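Local coordinates for protein alpha-galactosidase (Lactobacillus brevis, PDB 3MI6) that probably hydrolyses terminal, non-reducing alpha-D-galactose residues of alpha-galactosides, as a member of glycosyl hydrolase family 36, at residues I73-A78 with Q183-P187; Q87-T93 with L174-L180; V448-A452 with L500-Y504. All coordinates share one frame; numbering follows the deposited sequence.

How the interactions relate
Starting from the N terminus, the loop 73-78 comes first and strand 90-93 soon after; the chain then runs on through further strands before returning along strand 174-186. The early part of that strand, 174-180, pairs with 87-93 in interaction 2, and its end meets 73-78 in interaction 1, so interaction 1 closes the longer loop and interaction 2 lies within it. The two touch: Tyr77 OH probably bonds to Leu180 O, and the rings of Tyr77 and Phe90 meet with planes nearly parallel. Both build the N-terminal beta domain. Interaction 3, later in the TIM-barrel domain, joins the loop 448-452 to helix 500-518 and closes a separate loop of 47 residues, which includes helix 454-471.

Interaction 1: I73-A78 with Q183-P187; sequences IKAEYA and QLDLP
In the N-terminal beta domain, the irregular segment 73-78 runs beside strand 183-186, and Gln183 and Asp185 stretch across to take up backbone groups of Ala75 and Ala78. Alternate residues of a strand point to the same side, which is why these two polar side chains both face the loop while Leu184 turns away. Gln183 has CG anti to its own nitrogen (chi1 163°) and an extended chain that carries the amide to the loop backbone, where, having both a C=O and an NH2, it can accept and donate. OE1 receives Ala78 N at 3.2 Å in an almost straight bond (178° at the hydrogen), though the N-H comes from above the carbonyl plane. NE2 donates weakly to Ala75 O. Asp185, shorter by one carbon, accepts Ala75 N on the anti lone pair of OD2 at 2.6 Å. A weak bond from Gln183 NE2 also reaches Asp185 OD2. At the Gln183 end, a water accepts from Gln183 N at 2.7 Å and donates to Glu76 O. Lys74 and Asp185 run past each other in opposite directions, Lys74 CG 3.7 Å from Asp185 CB, and Pro187 packs on Arg681 of the second subunit. Asp185 OD1 forms a salt bridge with Arg271. With side chains and a water supplying partners to its backbone, a segment without regular structure can be held; the carboxylate's charge is probably steadied by Arg271.

Interaction 2: Q87-T93 with L174-L180; sequences QPAFQVT and LVLNRAL
Thr93 OG1 and Asn177 CG each lie anti to the carbonyl carbon of their own residue, with chi1 of -50° and -48°, and these rotations carry the hydroxyl and the amide together. Asn177 ND2 donates to Thr93 OG1 at 2.6 Å, the oxygen lying close to the amide plane, and the two side chains cross at about a right angle. A short amide and a beta-branched hydroxyl suit this place, since both keep their polar groups near the backbone. Arg178 behaves differently: its chain first extends, with CG anti to the backbone N, then bends at chi3, which brings its end alongside Pro88. Arg178 CD sits 3.8 Å from Pro88 CG, Pro88 CD lies over one face of the guanidinium, and NH1 donates weakly to Pro88 O. Around these groups runs an antiparallel strand pair with a beta bulge, where the register slips by one residue between Gln91 and Val92 as the opposite chain turns a corner at Asn177. Thr93 N donates to Val175 O at 3.0 Å and Val175 N to Thr93 O at 3.1 Å, an antiparallel hydrogen-bonded pair. At the bulge Asn177 N reaches Gln91 O at 3.0 Å, and beyond it Leu180 N meets Ala89 O at 2.9 Å. On the face of Val92 and Leu176, away from Thr93 and Arg178, Val92 CG2 lies beside Leu176 CD2, while Leu176 also packs on Phe166 and Phe291. Val92 CG1 meets Leu174 CB at 4.0 Å. Gln91 NE2 bonds to Glu280 of the third subunit.

Interaction 3: V448-A452 with L500-Y504; sequences VLDMA and LPHRY
Tyr504 N donates to Leu500 O at 2.7 Å, and this first turn of helix 500-518 puts Leu500 and Tyr504 on the same side of the helix, both touching 448-452. What crosses between the segments is apolar packing, centred on the Tyr504 ring. With CG anti to its backbone N (chi1 169°), Tyr504 extends its ring from the helix toward the loop. Met451, modelled as selenomethionine, lays its CG over one face of that ring, 3.9 Å from the ring centroid and 24° off the normal, offset toward the rim. The nearest approach is from Met451 CG to Tyr504 CE2, at 3.5 Å. This is a CH-pi contact; a flexible, unbranched methionine chain can lay a methylene flat on an aromatic face. The rest of the Met451 chain bends at chi2 and chi3 and heads away from the helix turn. Val448 CG2 comes obliquely to Tyr504 CE2 at 3.7 Å, adding a second apolar contact to that ring carbon. Ala452, small enough to lie close to the helix, sets CB 4.1 Å from Arg503 CB and 4.2 Å from Leu500 CD2. Polar ends are met elsewhere: Tyr504 OH bonds to Glu416, Arg503 NE forms a salt bridge with Glu499, and Asp450 OD2 bonds to Ser489. The Tyr504 side chain comes within about 5 Å of that of Met480, a predicted substrate-binding residue just beyond strand 475-478 of the eight-stranded parallel (TIM) barrel. Val448 and Leu449 also touch the short strand 417-418, which follows barrel strand 408-413. The loop leads into helix 454-471, whose Val456, Val457 and Leu460 pack on Met451, so Met451 lies between that helix and the start of helix 500-518.

Interaction 1: I73-A78 with Q183-P187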
ATOM      1  N   ILE D  73      27.039   1.552 -18.155  1.00 41.98           N
ATOM      2  CA  ILE D  73      28.009   0.580 -17.662  1.00 40.69           C
ATOM      3  C   ILE D  73      28.154   0.575 -16.145  1.00 39.32           C
ATOM      4  O   ILE D  73      28.563   1.569 -15.558  1.00 41.30           O
ATOM      5  CB  ILE D  73      29.410   0.815 -18.263  1.00 45.23           C
ATOM      6  CG1 ILE D  73      29.430   0.495 -19.762  1.00 45.69           C
ATOM      7  CG2 ILE D  73      30.441  -0.027 -17.530  1.00 41.77           C
ATOM      8  CD1 ILE D  73      30.796   0.667 -20.393  1.00 46.74           C
ATOM      9  N   LYS D  74      27.828  -0.550 -15.520  1.00 35.28           N
ATOM     10  CA  LYS D  74      28.057  -0.728 -14.096  1.00 35.19           C
ATOM     11  C   LYS D  74      29.541  -0.613 -13.722  1.00 38.72           C
ATOM     12  O   LYS D  74      30.391  -1.337 -14.230  1.00 39.87           O
ATOM     13  CB  LYS D  74      27.533  -2.077 -13.637  1.00 34.23           C
ATOM     14  CG  LYS D  74      26.030  -2.187 -13.535  1.00 32.69           C
ATOM     15  CD  LYS D  74      25.631  -3.646 -13.677  1.00 31.49           C
ATOM     16  CE  LYS D  74      25.933  -4.077 -15.093  1.00 36.08           C
ATOM     17  NZ  LYS D  74      25.886  -5.530 -15.263  1.00 39.21           N
ATOM     18  N   ALA D  75      29.850   0.294 -12.808  1.00 37.38           N
ATOM     19  CA  ALA D  75      31.230   0.542 -12.446  1.00 33.92           C
ATOM     20  C   ALA D  75      31.537   0.065 -11.051  1.00 35.60           C
ATOM     21  O   ALA D  75      30.640  -0.177 -10.238  1.00 38.79           O
ATOM     22  CB  ALA D  75      31.537   2.001 -12.555  1.00 34.02           C
ATOM     23  N   GLU D  76      32.822  -0.035 -10.771  1.00 35.55           N
ATOM     24  CA  GLU D  76      33.291  -0.532  -9.493  1.00 35.67           C
ATOM     25  C   GLU D  76      33.790   0.620  -8.620  1.00 34.82           C
ATOM     26  O   GLU D  76      33.764   0.546  -7.401  1.00 35.49           O
ATOM     27  CB  GLU D  76      34.402  -1.546  -9.730  1.00 37.26           C
ATOM     28  CG  GLU D  76      34.823  -2.294  -8.501  1.00 38.18           C
ATOM     29  CD  GLU D  76      33.790  -3.315  -8.048  1.00 38.33           C
ATOM     30  OE1 GLU D  76      32.743  -3.465  -8.726  1.00 37.44           O
ATOM     31  OE2 GLU D  76      34.041  -3.972  -7.013  1.00 36.93           O
ATOM     32  N   TYR D  77      34.228   1.696  -9.256  1.00 35.51           N
ATOM     33  CA  TYR D  77      34.743   2.858  -8.550  1.00 34.12           C
ATOM     34  C   TYR D  77      34.835   3.962  -9.568  1.00 33.66           C
ATOM     35  O   TYR D  77      35.883   4.182 -10.140  1.00 39.22           O
ATOM     36  CB  TYR D  77      36.130   2.572  -7.943  1.00 33.48           C
ATOM     37  CG  TYR D  77      36.442   3.413  -6.733  1.00 32.24           C
ATOM     38  CD1 TYR D  77      35.909   3.105  -5.495  1.00 32.65           C
ATOM     39  CD2 TYR D  77      37.250   4.519  -6.829  1.00 32.54           C
ATOM     40  CE1 TYR D  77      36.171   3.873  -4.392  1.00 29.80           C
ATOM     41  CE2 TYR D  77      37.524   5.290  -5.737  1.00 31.63           C
ATOM     42  CZ  TYR D  77      36.981   4.968  -4.518  1.00 33.37           C
ATOM     43  OH  TYR D  77      37.257   5.754  -3.419  1.00 34.47           O
ATOM     44  N   ALA D  78      33.731   4.657  -9.800  1.00 33.15           N
ATOM     45  CA  ALA D  78      33.661   5.593 -10.915  1.00 38.20           C
ATOM     46  C   ALA D  78      33.985   7.063 -10.601  1.00 39.39           C
ATOM     47  O   ALA D  78      33.812   7.537  -9.474  1.00 40.25           O
ATOM     48  CB  ALA D  78      32.296   5.492 -11.598  1.00 38.80           C
ATOM     49  N   GLN D 183      31.716   1.370  -3.760  1.00 30.68           N
ATOM     50  CA  GLN D 183      30.651   1.617  -4.712  1.00 30.57           C
ATOM     51  C   GLN D 183      30.133   0.280  -5.157  1.00 31.63           C
ATOM     52  O   GLN D 183      30.917  -0.639  -5.374  1.00 32.54           O
ATOM     53  CB  GLN D 183      31.172   2.376  -5.915  1.00 30.22           C
ATOM     54  CG  GLN D 183      30.260   2.316  -7.094  1.00 32.05           C
ATOM     55  CD  GLN D 183      30.698   3.275  -8.163  1.00 36.05           C
ATOM     56  OE1 GLN D 183      31.206   4.344  -7.855  1.00 36.49           O
ATOM     57  NE2 GLN D 183      30.498   2.911  -9.426  1.00 35.14           N
ATOM     58  N   LEU D 184      28.814   0.155  -5.264  1.00 30.71           N
ATOM     59  CA  LEU D 184      28.200  -1.047  -5.814  1.00 29.10           C
ATOM     60  C   LEU D 184      27.140  -0.672  -6.816  1.00 30.58           C
ATOM     61  O   LEU D 184      26.169  -0.001  -6.481  1.00 32.25           O
ATOM     62  CB  LEU D 184      27.583  -1.936  -4.732  1.00 27.20           C
ATOM     63  CG  LEU D 184      26.780  -3.093  -5.354  1.00 33.73           C
ATOM     64  CD1 LEU D 184      27.660  -3.930  -6.324  1.00 30.47           C
ATOM     65  CD2 LEU D 184      26.056  -3.995  -4.325  1.00 29.88           C
ATOM     66  N   ASP D 185      27.319  -1.112  -8.050  1.00 30.81           N
ATOM     67  CA  ASP D 185      26.282  -0.932  -9.044  1.00 31.58           C
ATOM     68  C   ASP D 185      25.519  -2.237  -9.240  1.00 33.98           C
ATOM     69  O   ASP D 185      26.127  -3.290  -9.450  1.00 35.03           O
ATOM     70  CB  ASP D 185      26.873  -0.450 -10.367  1.00 34.27           C
ATOM     71  CG  ASP D 185      27.353   0.997 -10.311  1.00 38.26           C
ATOM     72  OD1 ASP D 185      26.912   1.756  -9.411  1.00 39.72           O
ATOM     73  OD2 ASP D 185      28.161   1.383 -11.184  1.00 38.34           O
ATOM     74  N   LEU D 186      24.188  -2.161  -9.153  1.00 32.26           N
ATOM     75  CA  LEU D 186      23.323  -3.296  -9.431  1.00 28.28           C
ATOM     76  C   LEU D 186      22.495  -2.999 -10.666  1.00 30.27           C
ATOM     77  O   LEU D 186      22.247  -1.832 -10.989  1.00 30.32           O
ATOM     78  CB  LEU D 186      22.413  -3.567  -8.247  1.00 28.62           C
ATOM     79  CG  LEU D 186      23.081  -3.907  -6.912  1.00 29.36           C
ATOM     80  CD1 LEU D 186      22.058  -3.816  -5.775  1.00 25.29           C
ATOM     81  CD2 LEU D 186      23.743  -5.276  -6.957  1.00 26.44           C
ATOM     82  N   PRO D 187      22.051  -4.063 -11.357  1.00 32.04           N
ATOM     83  CA  PRO D 187      21.369  -4.006 -12.654  1.00 29.20           C
ATOM     84  C   PRO D 187      19.906  -3.537 -12.611  1.00 26.78           C
ATOM     85  O   PRO D 187      19.378  -3.230 -13.675  1.00 29.58           O
ATOM     86  CB  PRO D 187      21.422  -5.462 -13.131  1.00 28.50           C
ATOM     87  CG  PRO D 187      22.265  -6.193 -12.135  1.00 27.04           C
ATOM     88  CD  PRO D 187      22.181  -5.450 -10.885  1.00 28.67           C
TER
HETATM   89  O   HOH W   1      33.643  -0.060  -5.004  1.00 33.17           O

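Interaction 2: Q87-T93 with L174-L180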
ATOM      1  N   GLN D  87      26.473   9.732  -9.492  1.00 39.43           N
ATOM      2  CA  GLN D  87      27.374  10.214  -8.465  1.00 41.19           C
ATOM      3  C   GLN D  87      28.660   9.421  -8.536  1.00 37.82           C
ATOM      4  O   GLN D  87      28.633   8.248  -8.849  1.00 40.14           O
ATOM      5  CB  GLN D  87      26.725  10.103  -7.086  1.00 43.75           C
ATOM      6  CG  GLN D  87      25.721  11.216  -6.812  1.00 46.28           C
ATOM      7  CD  GLN D  87      26.332  12.623  -6.945  1.00 49.80           C
ATOM      8  OE1 GLN D  87      26.997  13.130  -6.025  1.00 48.63           O
ATOM      9  NE2 GLN D  87      26.099  13.260  -8.094  1.00 50.45           N
ATOM     10  N   PRO D  88      29.799  10.070  -8.284  1.00 39.05           N
ATOM     11  CA  PRO D  88      31.081   9.364  -8.364  1.00 37.93           C
ATOM     12  C   PRO D  88      31.512   8.802  -7.029  1.00 36.02           C
ATOM     13  O   PRO D  88      31.037   9.247  -5.994  1.00 39.09           O
ATOM     14  CB  PRO D  88      32.052  10.463  -8.790  1.00 38.24           C
ATOM     15  CG  PRO D  88      31.486  11.684  -8.208  1.00 40.12           C
ATOM     16  CD  PRO D  88      29.980  11.530  -8.234  1.00 41.51           C
ATOM     17  N   ALA D  89      32.406   7.828  -7.062  1.00 34.52           N
ATOM     18  CA  ALA D  89      32.985   7.292  -5.844  1.00 34.37           C
ATOM     19  C   ALA D  89      34.063   8.213  -5.326  1.00 35.78           C
ATOM     20  O   ALA D  89      34.337   8.237  -4.130  1.00 38.85           O
ATOM     21  CB  ALA D  89      33.591   5.937  -6.098  1.00 34.46           C
ATOM     22  N   PHE D  90      34.706   8.953  -6.222  1.00 37.00           N
ATOM     23  CA  PHE D  90      35.806   9.815  -5.807  1.00 36.22           C
ATOM     24  C   PHE D  90      35.906  10.987  -6.770  1.00 37.32           C
ATOM     25  O   PHE D  90      35.247  10.979  -7.808  1.00 37.26           O
ATOM     26  CB  PHE D  90      37.112   9.024  -5.828  1.00 35.14           C
ATOM     27  CG  PHE D  90      37.629   8.784  -7.210  1.00 36.24           C
ATOM     28  CD1 PHE D  90      37.178   7.711  -7.953  1.00 34.57           C
ATOM     29  CD2 PHE D  90      38.537   9.657  -7.783  1.00 36.70           C
ATOM     30  CE1 PHE D  90      37.630   7.491  -9.224  1.00 36.03           C
ATOM     31  CE2 PHE D  90      38.997   9.446  -9.059  1.00 40.40           C
ATOM     32  CZ  PHE D  90      38.540   8.352  -9.784  1.00 40.51           C
ATOM     33  N   GLN D  91      36.727  11.985  -6.423  1.00 38.07           N
ATOM     34  CA  GLN D  91      37.054  13.098  -7.326  1.00 36.10           C
ATOM     35  C   GLN D  91      38.393  13.720  -6.908  1.00 37.21           C
ATOM     36  O   GLN D  91      38.676  13.826  -5.709  1.00 37.43           O
ATOM     37  CB  GLN D  91      35.931  14.151  -7.328  1.00 35.40           C
ATOM     38  CG  GLN D  91      36.045  15.197  -8.426  1.00 34.60           C
ATOM     39  CD  GLN D  91      34.980  16.290  -8.338  1.00 36.27           C
ATOM     40  OE1 GLN D  91      34.863  17.001  -7.332  1.00 37.72           O
ATOM     41  NE2 GLN D  91      34.219  16.448  -9.407  1.00 37.82           N
ATOM     42  N   VAL D  92      39.213  14.118  -7.889  1.00 37.60           N
ATOM     43  CA  VAL D  92      40.526  14.711  -7.629  1.00 36.74           C
ATOM     44  C   VAL D  92      40.755  16.010  -8.400  1.00 38.70           C
ATOM     45  O   VAL D  92      40.638  16.038  -9.619  1.00 42.12           O
ATOM     46  CB  VAL D  92      41.680  13.772  -8.031  1.00 40.34           C
ATOM     47  CG1 VAL D  92      42.978  14.198  -7.333  1.00 38.00           C
ATOM     48  CG2 VAL D  92      41.352  12.336  -7.723  1.00 37.39           C
ATOM     49  N   THR D  93      41.113  17.068  -7.679  1.00 37.37           N
ATOM     50  CA  THR D  93      41.389  18.369  -8.270  1.00 39.78           C
ATOM     51  C   THR D  93      42.893  18.553  -8.449  1.00 42.92           C
ATOM     52  O   THR D  93      43.673  18.320  -7.514  1.00 43.18           O
ATOM     53  CB  THR D  93      40.869  19.529  -7.368  1.00 42.49           C
ATOM     54  OG1 THR D  93      39.510  19.290  -6.984  1.00 41.62           O
ATOM     55  CG2 THR D  93      40.949  20.882  -8.095  1.00 39.98           C
ATOM     56  N   LEU D 174      47.904  17.085  -5.255  1.00 48.74           N
ATOM     57  CA  LEU D 174      46.574  16.620  -5.655  1.00 45.85           C
ATOM     58  C   LEU D 174      45.593  16.757  -4.487  1.00 45.01           C
ATOM     59  O   LEU D 174      45.973  16.557  -3.332  1.00 44.01           O
ATOM     60  CB  LEU D 174      46.620  15.170  -6.123  1.00 42.56           C
ATOM     61  CG  LEU D 174      47.349  14.820  -7.420  1.00 44.40           C
ATOM     62  CD1 LEU D 174      47.465  13.320  -7.511  1.00 39.91           C
ATOM     63  CD2 LEU D 174      46.649  15.397  -8.656  1.00 40.84           C
ATOM     64  N   VAL D 175      44.341  17.111  -4.776  1.00 39.98           N
ATOM     65  CA  VAL D 175      43.342  17.215  -3.713  1.00 42.02           C
ATOM     66  C   VAL D 175      42.241  16.168  -3.871  1.00 41.38           C
ATOM     67  O   VAL D 175      41.711  16.000  -4.965  1.00 41.75           O
ATOM     68  CB  VAL D 175      42.717  18.622  -3.645  1.00 43.53           C
ATOM     69  CG1 VAL D 175      41.782  18.715  -2.454  1.00 38.35           C
ATOM     70  CG2 VAL D 175      43.810  19.672  -3.536  1.00 40.20           C
ATOM     71  N   LEU D 176      41.927  15.441  -2.795  1.00 40.01           N
ATOM     72  CA  LEU D 176      40.796  14.513  -2.818  1.00 38.75           C
ATOM     73  C   LEU D 176      39.551  15.214  -2.320  1.00 39.42           C
ATOM     74  O   LEU D 176      39.453  15.512  -1.120  1.00 38.86           O
ATOM     75  CB  LEU D 176      41.039  13.320  -1.912  1.00 35.88           C
ATOM     76  CG  LEU D 176      42.161  12.370  -2.269  1.00 37.41           C
ATOM     77  CD1 LEU D 176      42.148  11.259  -1.269  1.00 37.74           C
ATOM     78  CD2 LEU D 176      41.957  11.833  -3.657  1.00 39.82           C
ATOM     79  N   ASN D 177      38.600  15.470  -3.219  1.00 34.66           N
ATOM     80  CA  ASN D 177      37.349  16.106  -2.810  1.00 37.81           C
ATOM     81  C   ASN D 177      36.330  15.091  -2.291  1.00 35.73           C
ATOM     82  O   ASN D 177      35.433  15.414  -1.514  1.00 34.09           O
ATOM     83  CB  ASN D 177      36.729  16.884  -3.969  1.00 39.24           C
ATOM     84  CG  ASN D 177      37.722  17.773  -4.673  1.00 36.92           C
ATOM     85  OD1 ASN D 177      38.034  18.864  -4.207  1.00 38.01           O
ATOM     86  ND2 ASN D 177      38.205  17.318  -5.816  1.00 35.09           N
ATOM     87  N   ARG D 178      36.497  13.856  -2.736  1.00 35.79           N
ATOM     88  CA  ARG D 178      35.570  12.786  -2.451  1.00 34.71           C
ATOM     89  C   ARG D 178      36.330  11.465  -2.487  1.00 35.80           C
ATOM     90  O   ARG D 178      36.949  11.129  -3.497  1.00 35.92           O
ATOM     91  CB  ARG D 178      34.459  12.791  -3.504  1.00 33.14           C
ATOM     92  CG  ARG D 178      33.517  11.621  -3.463  1.00 34.03           C
ATOM     93  CD  ARG D 178      32.474  11.792  -4.552  1.00 38.13           C
ATOM     94  NE  ARG D 178      31.686  12.991  -4.317  1.00 42.22           N
ATOM     95  CZ  ARG D 178      30.365  12.997  -4.172  1.00 44.41           C
ATOM     96  NH1 ARG D 178      29.676  11.859  -4.273  1.00 39.20           N
ATOM     97  NH2 ARG D 178      29.737  14.144  -3.930  1.00 45.91           N
ATOM     98  N   ALA D 179      36.291  10.725  -1.383  1.00 34.14           N
ATOM     99  CA  ALA D 179      36.989   9.451  -1.292  1.00 30.96           C
ATOM    100  C   ALA D 179      36.103   8.411  -0.624  1.00 32.73           C
ATOM    101  O   ALA D 179      36.368   8.001   0.507  1.00 29.81           O
ATOM    102  CB  ALA D 179      38.262   9.612  -0.518  1.00 28.49           C
ATOM    103  N   LEU D 180      35.047   7.984  -1.318  1.00 32.56           N
ATOM    104  CA  LEU D 180      34.161   6.964  -0.766  1.00 30.33           C
ATOM    105  C   LEU D 180      34.897   5.650  -0.544  1.00 31.63           C
ATOM    106  O   LEU D 180      35.971   5.435  -1.089  1.00 30.60           O
ATOM    107  CB  LEU D 180      32.947   6.742  -1.654  1.00 30.44           C
ATOM    108  CG  LEU D 180      31.696   7.601  -1.430  1.00 31.16           C
ATOM    109  CD1 LEU D 180      31.839   8.505  -0.243  1.00 30.72           C
ATOM    110  CD2 LEU D 180      31.323   8.389  -2.684  1.00 33.98           C
TER

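Interaction 3: V448-A452 with L500-Y504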
ATOM      1  N   VAL D 448      34.382  21.621  22.308  1.00 40.81           N
ATOM      2  CA  VAL D 448      35.191  20.453  21.994  1.00 42.05           C
ATOM      3  C   VAL D 448      36.676  20.763  21.776  1.00 43.55           C
ATOM      4  O   VAL D 448      37.029  21.779  21.184  1.00 45.40           O
ATOM      5  CB  VAL D 448      34.558  19.568  20.862  1.00 41.75           C
ATOM      6  CG1 VAL D 448      33.240  20.143  20.378  1.00 38.88           C
ATOM      7  CG2 VAL D 448      35.504  19.383  19.717  1.00 42.97           C
ATOM      8  N   LEU D 449      37.537  19.895  22.305  1.00 44.10           N
ATOM      9  CA  LEU D 449      38.987  20.009  22.127  1.00 46.54           C
ATOM     10  C   LEU D 449      39.408  19.673  20.715  1.00 45.70           C
ATOM     11  O   LEU D 449      38.881  18.754  20.109  1.00 44.40           O
ATOM     12  CB  LEU D 449      39.713  19.031  23.044  1.00 44.40           C
ATOM     13  CG  LEU D 449      39.505  19.249  24.529  1.00 44.99           C
ATOM     14  CD1 LEU D 449      40.084  18.085  25.321  1.00 42.35           C
ATOM     15  CD2 LEU D 449      40.138  20.578  24.899  1.00 48.43           C
ATOM     16  N   ASP D 450      40.394  20.384  20.201  1.00 45.93           N
ATOM     17  CA  ASP D 450      40.939  20.023  18.900  1.00 47.83           C
ATOM     18  C   ASP D 450      41.751  18.714  18.923  1.00 44.98           C
ATOM     19  O   ASP D 450      42.972  18.719  19.033  1.00 45.39           O
ATOM     20  CB  ASP D 450      41.773  21.169  18.352  1.00 46.96           C
ATOM     21  CG  ASP D 450      42.225  20.923  16.956  1.00 47.82           C
ATOM     22  OD1 ASP D 450      42.068  19.785  16.487  1.00 50.48           O
ATOM     23  OD2 ASP D 450      42.739  21.863  16.322  1.00 54.53           O
HETATM   24  N   MSE D 451      41.056  17.596  18.808  1.00 41.32           N
HETATM   25  CA  MSE D 451      41.686  16.279  18.758  1.00 43.20           C
HETATM   26  C   MSE D 451      42.622  16.108  17.575  1.00 43.24           C
HETATM   27  O   MSE D 451      43.299  15.094  17.457  1.00 44.33           O
HETATM   28  CB  MSE D 451      40.616  15.187  18.675  1.00 43.29           C
HETATM   29  CG  MSE D 451      39.685  15.112  19.874  1.00 45.30           C
HETATM   30 SE   MSE D 451      40.635  14.639  21.520  1.00 64.07          SE
HETATM   31  CE  MSE D 451      41.368  12.922  20.964  1.00 46.29           C
ATOM     32  N   ALA D 452      42.630  17.080  16.675  1.00 45.02           N
ATOM     33  CA  ALA D 452      43.464  16.997  15.490  1.00 42.81           C
ATOM     34  C   ALA D 452      44.916  17.270  15.857  1.00 47.91           C
ATOM     35  O   ALA D 452      45.823  16.968  15.084  1.00 50.20           O
ATOM     36  CB  ALA D 452      42.989  17.977  14.436  1.00 43.46           C
ATOM     37  N   LEU D 500      39.596  18.646   8.985  1.00 37.82           N
ATOM     38  CA  LEU D 500      39.448  18.621  10.436  1.00 34.68           C
ATOM     39  C   LEU D 500      38.575  17.449  10.855  1.00 36.01           C
ATOM     40  O   LEU D 500      38.983  16.638  11.683  1.00 36.11           O
ATOM     41  CB  LEU D 500      38.854  19.927  10.946  1.00 37.50           C
ATOM     42  CG  LEU D 500      39.148  20.455  12.353  1.00 42.56           C
ATOM     43  CD1 LEU D 500      38.106  21.516  12.722  1.00 40.85           C
ATOM     44  CD2 LEU D 500      39.192  19.367  13.420  1.00 43.61           C
ATOM     45  N   PRO D 501      37.364  17.344  10.281  1.00 36.71           N
ATOM     46  CA  PRO D 501      36.513  16.255  10.754  1.00 35.38           C
ATOM     47  C   PRO D 501      37.218  14.910  10.738  1.00 33.13           C
ATOM     48  O   PRO D 501      37.221  14.242  11.756  1.00 33.54           O
ATOM     49  CB  PRO D 501      35.335  16.295   9.781  1.00 36.35           C
ATOM     50  CG  PRO D 501      35.224  17.738   9.433  1.00 34.84           C
ATOM     51  CD  PRO D 501      36.650  18.210   9.324  1.00 37.51           C
ATOM     52  N   HIS D 502      37.818  14.513   9.626  1.00 34.02           N
ATOM     53  CA  HIS D 502      38.464  13.206   9.603  1.00 31.67           C
ATOM     54  C   HIS D 502      39.658  13.116  10.548  1.00 35.15           C
ATOM     55  O   HIS D 502      39.912  12.070  11.149  1.00 35.12           O
ATOM     56  CB  HIS D 502      38.895  12.826   8.200  1.00 33.19           C
ATOM     57  CG  HIS D 502      39.414  11.432   8.099  1.00 33.23           C
ATOM     58  ND1 HIS D 502      40.669  11.142   7.622  1.00 35.11           N
ATOM     59  CD2 HIS D 502      38.851  10.248   8.428  1.00 33.35           C
ATOM     60  CE1 HIS D 502      40.853   9.835   7.648  1.00 34.71           C
ATOM     61  NE2 HIS D 502      39.767   9.270   8.136  1.00 33.02           N
ATOM     62  N   ARG D 503      40.396  14.214  10.682  1.00 36.28           N
ATOM     63  CA  ARG D 503      41.579  14.209  11.521  1.00 34.92           C
ATOM     64  C   ARG D 503      41.159  14.081  12.969  1.00 35.87           C
ATOM     65  O   ARG D 503      41.765  13.333  13.737  1.00 37.33           O
ATOM     66  CB  ARG D 503      42.414  15.469  11.296  1.00 36.90           C
ATOM     67  CG  ARG D 503      43.288  15.414  10.059  1.00 38.12           C
ATOM     68  CD  ARG D 503      44.016  16.721   9.825  1.00 42.81           C
ATOM     69  NE  ARG D 503      44.902  16.625   8.668  1.00 47.86           N
ATOM     70  CZ  ARG D 503      46.149  16.170   8.725  1.00 50.17           C
ATOM     71  NH1 ARG D 503      46.655  15.765   9.888  1.00 48.29           N
ATOM     72  NH2 ARG D 503      46.887  16.113   7.625  1.00 45.07           N
ATOM     73  N   TYR D 504      40.109  14.803  13.335  1.00 33.84           N
ATOM     74  CA  TYR D 504      39.597  14.748  14.688  1.00 36.43           C
ATOM     75  C   TYR D 504      39.269  13.299  15.024  1.00 38.43           C
ATOM     76  O   TYR D 504      39.588  12.793  16.105  1.00 37.45           O
ATOM     77  CB  TYR D 504      38.356  15.623  14.804  1.00 38.72           C
ATOM     78  CG  TYR D 504      37.582  15.458  16.092  1.00 40.38           C
ATOM     79  CD1 TYR D 504      36.869  14.298  16.347  1.00 37.69           C
ATOM     80  CD2 TYR D 504      37.543  16.474  17.035  1.00 38.66           C
ATOM     81  CE1 TYR D 504      36.156  14.148  17.505  1.00 38.89           C
ATOM     82  CE2 TYR D 504      36.835  16.338  18.192  1.00 40.43           C
ATOM     83  CZ  TYR D 504      36.136  15.174  18.428  1.00 42.24           C
ATOM     84  OH  TYR D 504      35.411  15.025  19.591  1.00 37.94           O
TER